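Local coordinates for microcompartments protein (Halothece sp. PCC 7418, PDB 5VGU), which assembles into hexamers that probably serve as tiles in the protein shell of the beta-carboxysome, at residues G34-G39 and T44-G49; G28-V33 and K55-A60. All coordinates share one frame; numbering follows the deposited sequence.

Interaction 1: G34-G39 and T44-G49; sequences GYIRAG and TIIIRG
Gly34 faces Ile46 across two antiparallel strands, and its O takes the N-H of Ile46 at 3.1 Å. The backbone of Gly34 is stretched out fully, with phi at 180°, a conformation that glycine adopts more readily than other residues. Beside it Ile46, whose second torsion stands at an unusual 93°, brings its CD1 to 3.7 Å from Gly34 O.

Tyr35 pairs with Ile45 at a non-hydrogen-bonded position. Its CA makes a bent CA-H...O contact with Thr44 O, with Tyr35 CA 3.0 Å from that oxygen, while Tyr35 CB packs 3.8 Å from Ile45 CG2. With chi1 at 84°, the ring is set between the backbone N and the carbonyl carbon, leads away from the neighbouring strand and packs on Leu90 of a third subunit, whereas Ile45 goes under helix 14-27, a fit place for a branched apolar chain.

Ile36 returns to the hydrogen-bonded pattern and grips Thr44 twice: Ile36 N to Thr44 O is 2.8 Å, and Thr44 N to Ile36 O is 2.9 Å. On the face opposite Tyr35, the two beta-branched side chains lie alongside each other, CB to CB, and Phe14 of a second subunit packs on both. Ile36 CG1 also reaches Ile46 CD1 at 4.1 Å, joining the two isoleucines diagonally.

Past Arg37, the small Ala38 brings its CB to 4.1 Å from Thr44 OG1, a buried hydroxyl that is hydrogen-bonded to Glu10 OE1. Phe43 of the second subunit packs on Ala38. Alternating hydrogen-bonded and non-hydrogen-bonded pairs mark antiparallel strands, and the short connection between strands 30-39 and 42-49 makes them a beta hairpin of the BMC domain.

Interaction 2: G28-V33 and K55-A60; sequences GRVTLV and KTAMDA
Methyl groups and the bare CA of Gly28, with no flat side chain among them, make the contact of Gly28 and Val30 with Ala57. Ala57 CB points from the helix into the bend between Gly28 and Val30. It lies 3.7 Å from Val30 CG2 and 3.9 Å from Val30 CG1, fitting against the fork of the valine. The first torsion, -59°, leaves CG2 between the backbone N and the carbonyl carbon, with CG1 beside the N, and both branches thereby reach the helix.

In this ferredoxin-like BMC fold, helices 14-27 and 51-65 lie on the same face of the sheet. The contact closes the corner where helix 14-27 gives way to strand 30-39, and Met24 and Ile47 also pack on Ala57. Gly28, the first residue to leave helical geometry, passes so near that its CA is 4.1 Å from Ala57 CB; having no side chain suits it to this narrow gap. An inverse gamma turn centred on Arg29, with a weak bond from Val30 N to Gly28 O, bends the chain into the strand, and Glu53 OE1 accepts the N-H of Arg29.

How the interactions relate
From the N terminus, strand 5-12 and helix 14-27 lead into 28-33, which opens interaction 2; 34-39, the first half of interaction 1, follows directly. A short turn brings back 44-49, closing interaction 1 as a hairpin, and only after helix 51-65 has begun does 55-60 close the wider loop. Interaction 1 is thus nested within interaction 2. The two also touch: probable hydrogen bonds join Thr31 O to Arg48 N at 2.9 Å and Val33 N to Ile46 O, extending the pairing past an irregular step at Val33-Gly34, consistent with a classic beta bulge opposite Ile46. Together they tie the edge strand to its neighbour and to the following helix, and both border a third subunit.

Interaction 1: G34-G39 and T44-G49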
loop_
_atom_site.group_PDB
_atom_site.type_symbol
_atom_site.label_atom_id
_atom_site.label_comp_id
_atom_site.label_asym_id
_atom_site.label_seq_id
_atom_site.Cartn_x
_atom_site.Cartn_y
_atom_site.Cartn_z
ATOM N N GLY A 34 -11.413 -16.382 -3.673
ATOM C CA GLY A 34 -10.823 -15.052 -3.735
ATOM C C GLY A 34 -9.367 -15.068 -3.325
ATOM O O GLY A 34 -8.815 -16.097 -2.911
ATOM N N TYR A 35 -8.733 -13.907 -3.499
ATOM C CA TYR A 35 -7.367 -13.696 -3.052
ATOM C C TYR A 35 -7.239 -12.272 -2.523
ATOM O O TYR A 35 -8.061 -11.394 -2.821
ATOM C CB TYR A 35 -6.337 -13.951 -4.174
ATOM C CG TYR A 35 -6.077 -12.785 -5.127
ATOM C CD1 TYR A 35 -7.041 -12.399 -6.052
ATOM C CD2 TYR A 35 -4.859 -12.097 -5.120
ATOM C CE1 TYR A 35 -6.811 -11.352 -6.939
ATOM C CE2 TYR A 35 -4.618 -11.044 -6.006
ATOM C CZ TYR A 35 -5.601 -10.673 -6.903
ATOM O OH TYR A 35 -5.390 -9.627 -7.793
ATOM N N ILE A 36 -6.183 -12.055 -1.736
ATOM C CA ILE A 36 -5.887 -10.770 -1.109
ATOM C C ILE A 36 -4.444 -10.400 -1.413
ATOM O O ILE A 36 -3.542 -11.215 -1.221
ATOM C CB ILE A 36 -6.072 -10.799 0.429
ATOM C CG1 ILE A 36 -7.394 -11.434 0.844
ATOM C CG2 ILE A 36 -5.939 -9.382 1.003
ATOM C CD1 ILE A 36 -7.520 -11.617 2.373
ATOM N N ARG A 37 -4.215 -9.153 -1.834
ATOM C CA ARG A 37 -2.878 -8.566 -1.774
ATOM C C ARG A 37 -2.661 -8.064 -0.359
ATOM O O ARG A 37 -3.248 -7.052 0.034
ATOM C CB ARG A 37 -2.739 -7.402 -2.749
ATOM C CG ARG A 37 -2.902 -7.746 -4.173
ATOM C CD ARG A 37 -2.413 -6.569 -5.031
ATOM N NE ARG A 37 -3.127 -5.341 -4.690
ATOM C CZ ARG A 37 -2.861 -4.144 -5.203
ATOM N NH1 ARG A 37 -1.882 -3.993 -6.091
ATOM N NH2 ARG A 37 -3.577 -3.094 -4.824
ATOM N N ALA A 38 -1.828 -8.760 0.410
ATOM C CA ALA A 38 -1.701 -8.476 1.829
ATOM C C ALA A 38 -0.700 -7.373 2.117
ATOM O O ALA A 38 -0.631 -6.904 3.263
ATOM C CB ALA A 38 -1.312 -9.744 2.603
ATOM N N GLY A 39 0.034 -6.935 1.107
ATOM C CA GLY A 39 1.165 -6.053 1.272
ATOM C C GLY A 39 2.459 -6.825 1.461
ATOM O O GLY A 39 2.473 -8.016 1.787
ATOM N N THR A 44 -2.655 -13.819 -0.304
ATOM C CA THR A 44 -3.492 -14.771 0.415
ATOM C C THR A 44 -4.522 -15.350 -0.542
ATOM O O THR A 44 -5.158 -14.605 -1.288
ATOM C CB THR A 44 -4.234 -14.098 1.594
ATOM O OG1 THR A 44 -3.354 -13.235 2.319
ATOM C CG2 THR A 44 -4.830 -15.112 2.533
ATOM N N ILE A 45 -4.740 -16.663 -0.491
ATOM C CA ILE A 45 -5.840 -17.259 -1.236
ATOM C C ILE A 45 -6.770 -17.954 -0.249
ATOM O O ILE A 45 -6.347 -18.390 0.824
ATOM C CB ILE A 45 -5.376 -18.235 -2.334
ATOM C CG1 ILE A 45 -4.325 -19.230 -1.795
ATOM C CG2 ILE A 45 -4.853 -17.445 -3.546
ATOM C CD1 ILE A 45 -3.955 -20.310 -2.780
ATOM N N ILE A 46 -8.042 -18.065 -0.638
ATOM C CA ILE A 46 -9.105 -18.598 0.210
ATOM C C ILE A 46 -9.874 -19.640 -0.593
ATOM O O ILE A 46 -10.373 -19.355 -1.689
ATOM C CB ILE A 46 -10.062 -17.500 0.711
ATOM C CG1 ILE A 46 -9.291 -16.437 1.517
ATOM C CG2 ILE A 46 -11.155 -18.103 1.569
ATOM C CD1 ILE A 46 -8.851 -15.282 0.687
ATOM N N ILE A 47 -10.022 -20.826 -0.023
ATOM C CA ILE A 47 -10.819 -21.873 -0.640
ATOM C C ILE A 47 -11.947 -22.234 0.318
ATOM O O ILE A 47 -11.842 -22.040 1.527
ATOM C CB ILE A 47 -10.014 -23.144 -1.007
ATOM C CG1 ILE A 47 -9.285 -23.699 0.221
ATOM C CG2 ILE A 47 -9.035 -22.861 -2.117
ATOM C CD1 ILE A 47 -8.682 -25.080 0.014
ATOM N N ARG A 48 -13.029 -22.767 -0.250
ATOM C CA ARG A 48 -14.154 -23.291 0.510
ATOM C C ARG A 48 -14.502 -24.683 0.016
ATOM O O ARG A 48 -14.353 -25.000 -1.170
ATOM C CB ARG A 48 -15.392 -22.414 0.379
ATOM C CG ARG A 48 -15.186 -20.953 0.823
ATOM C CD ARG A 48 -14.913 -20.816 2.337
ATOM N NE ARG A 48 -16.038 -21.272 3.136
ATOM C CZ ARG A 48 -17.109 -20.557 3.456
ATOM N NH1 ARG A 48 -17.247 -19.299 3.062
ATOM N NH2 ARG A 48 -18.074 -21.123 4.170
ATOM N N GLY A 49 -15.014 -25.483 0.939
ATOM C CA GLY A 49 -15.499 -26.808 0.619
ATOM C C GLY A 49 -15.728 -27.607 1.886
ATOM O O GLY A 49 -15.596 -27.102 3.014
#

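Interaction 2: G28-V33 and K55-A60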
loop_
_atom_site.group_PDB
_atom_site.type_symbol
_atom_site.label_atom_id
_atom_site.label_comp_id
_atom_site.label_asym_id
_atom_site.label_seq_id
_atom_site.Cartn_x
_atom_site.Cartn_y
_atom_site.Cartn_z
ATOM N N GLY A 28 -8.534 -31.258 -4.325
ATOM C CA GLY A 28 -9.703 -31.361 -3.475
ATOM C C GLY A 28 -10.909 -30.832 -4.222
ATOM O O GLY A 28 -10.780 -30.003 -5.132
ATOM N N ARG A 29 -12.085 -31.334 -3.847
ATOM C CA ARG A 29 -13.359 -30.815 -4.347
ATOM C C ARG A 29 -13.648 -29.513 -3.605
ATOM O O ARG A 29 -14.468 -29.429 -2.688
ATOM C CB ARG A 29 -14.471 -31.843 -4.161
ATOM C CG ARG A 29 -14.202 -33.156 -4.891
ATOM C CD ARG A 29 -15.381 -34.111 -4.782
ATOM N NE ARG A 29 -16.475 -33.681 -5.651
ATOM C CZ ARG A 29 -17.711 -34.166 -5.610
ATOM N NH1 ARG A 29 -18.034 -35.113 -4.737
ATOM N NH2 ARG A 29 -18.628 -33.701 -6.450
ATOM N N VAL A 30 -12.894 -28.480 -3.993
ATOM C CA VAL A 30 -12.956 -27.185 -3.335
ATOM C C VAL A 30 -13.083 -26.102 -4.392
ATOM O O VAL A 30 -12.759 -26.302 -5.568
ATOM C CB VAL A 30 -11.722 -26.926 -2.448
ATOM C CG1 VAL A 30 -11.595 -28.009 -1.391
ATOM C CG2 VAL A 30 -10.429 -26.846 -3.278
ATOM N N THR A 31 -13.540 -24.936 -3.942
ATOM C CA THR A 31 -13.688 -23.749 -4.770
ATOM C C THR A 31 -12.743 -22.669 -4.254
ATOM O O THR A 31 -12.769 -22.326 -3.063
ATOM C CB THR A 31 -15.126 -23.216 -4.733
ATOM O OG1 THR A 31 -16.055 -24.228 -5.150
ATOM C CG2 THR A 31 -15.264 -22.001 -5.617
ATOM N N LEU A 32 -11.930 -22.129 -5.151
ATOM C CA LEU A 32 -11.158 -20.934 -4.865
ATOM C C LEU A 32 -12.105 -19.752 -4.978
ATOM O O LEU A 32 -12.698 -19.542 -6.038
ATOM C CB LEU A 32 -9.995 -20.808 -5.850
ATOM C CG LEU A 32 -9.155 -19.539 -5.755
ATOM C CD1 LEU A 32 -8.333 -19.510 -4.476
ATOM C CD2 LEU A 32 -8.264 -19.473 -7.029
ATOM N N VAL A 33 -12.309 -19.025 -3.879
ATOM C CA VAL A 33 -13.298 -17.951 -3.874
ATOM C C VAL A 33 -12.687 -16.555 -3.999
ATOM O O VAL A 33 -13.391 -15.618 -4.416
ATOM C CB VAL A 33 -14.204 -18.039 -2.621
ATOM C CG1 VAL A 33 -14.876 -19.393 -2.554
ATOM C CG2 VAL A 33 -13.462 -17.756 -1.340
ATOM N N LYS A 55 -8.939 -30.112 3.683
ATOM C CA LYS A 55 -7.688 -30.665 4.207
ATOM C C LYS A 55 -6.819 -31.212 3.083
ATOM O O LYS A 55 -5.616 -30.931 3.015
ATOM C CB LYS A 55 -7.977 -31.760 5.240
ATOM C CG LYS A 55 -8.478 -31.239 6.562
ATOM C CD LYS A 55 -8.929 -32.393 7.480
ATOM C CE LYS A 55 -7.774 -33.322 7.857
ATOM N NZ LYS A 55 -8.239 -34.467 8.685
ATOM N N THR A 56 -7.419 -31.998 2.192
ATOM C CA THR A 56 -6.675 -32.577 1.078
ATOM C C THR A 56 -6.129 -31.493 0.160
ATOM O O THR A 56 -4.973 -31.562 -0.284
ATOM C CB THR A 56 -7.580 -33.527 0.300
ATOM O OG1 THR A 56 -7.998 -34.578 1.171
ATOM C CG2 THR A 56 -6.867 -34.106 -0.900
ATOM N N ALA A 57 -6.969 -30.510 -0.180
ATOM C CA ALA A 57 -6.510 -29.407 -1.027
ATOM C C ALA A 57 -5.376 -28.628 -0.367
ATOM O O ALA A 57 -4.398 -28.252 -1.032
ATOM C CB ALA A 57 -7.674 -28.476 -1.358
ATOM N N MET A 58 -5.496 -28.355 0.936
ATOM C CA MET A 58 -4.471 -27.566 1.609
ATOM C C MET A 58 -3.114 -28.271 1.570
ATOM O O MET A 58 -2.082 -27.634 1.351
ATOM C CB MET A 58 -4.896 -27.289 3.057
ATOM C CG MET A 58 -3.929 -26.436 3.857
ATOM S SD MET A 58 -3.753 -24.754 3.201
ATOM C CE MET A 58 -5.476 -24.246 3.066
ATOM N N ASP A 59 -3.091 -29.582 1.807
ATOM C CA ASP A 59 -1.827 -30.313 1.737
ATOM C C ASP A 59 -1.202 -30.185 0.356
ATOM O O ASP A 59 0.003 -29.963 0.230
ATOM C CB ASP A 59 -2.021 -31.794 2.098
ATOM C CG ASP A 59 -2.271 -32.012 3.568
ATOM O OD1 ASP A 59 -1.935 -31.119 4.383
ATOM O OD2 ASP A 59 -2.770 -33.102 3.918
ATOM N N ALA A 60 -2.007 -30.330 -0.693
ATOM C CA ALA A 60 -1.485 -30.194 -2.046
ATOM C C ALA A 60 -0.981 -28.774 -2.300
ATOM O O ALA A 60 0.052 -28.580 -2.957
ATOM C CB ALA A 60 -2.564 -30.573 -3.057
#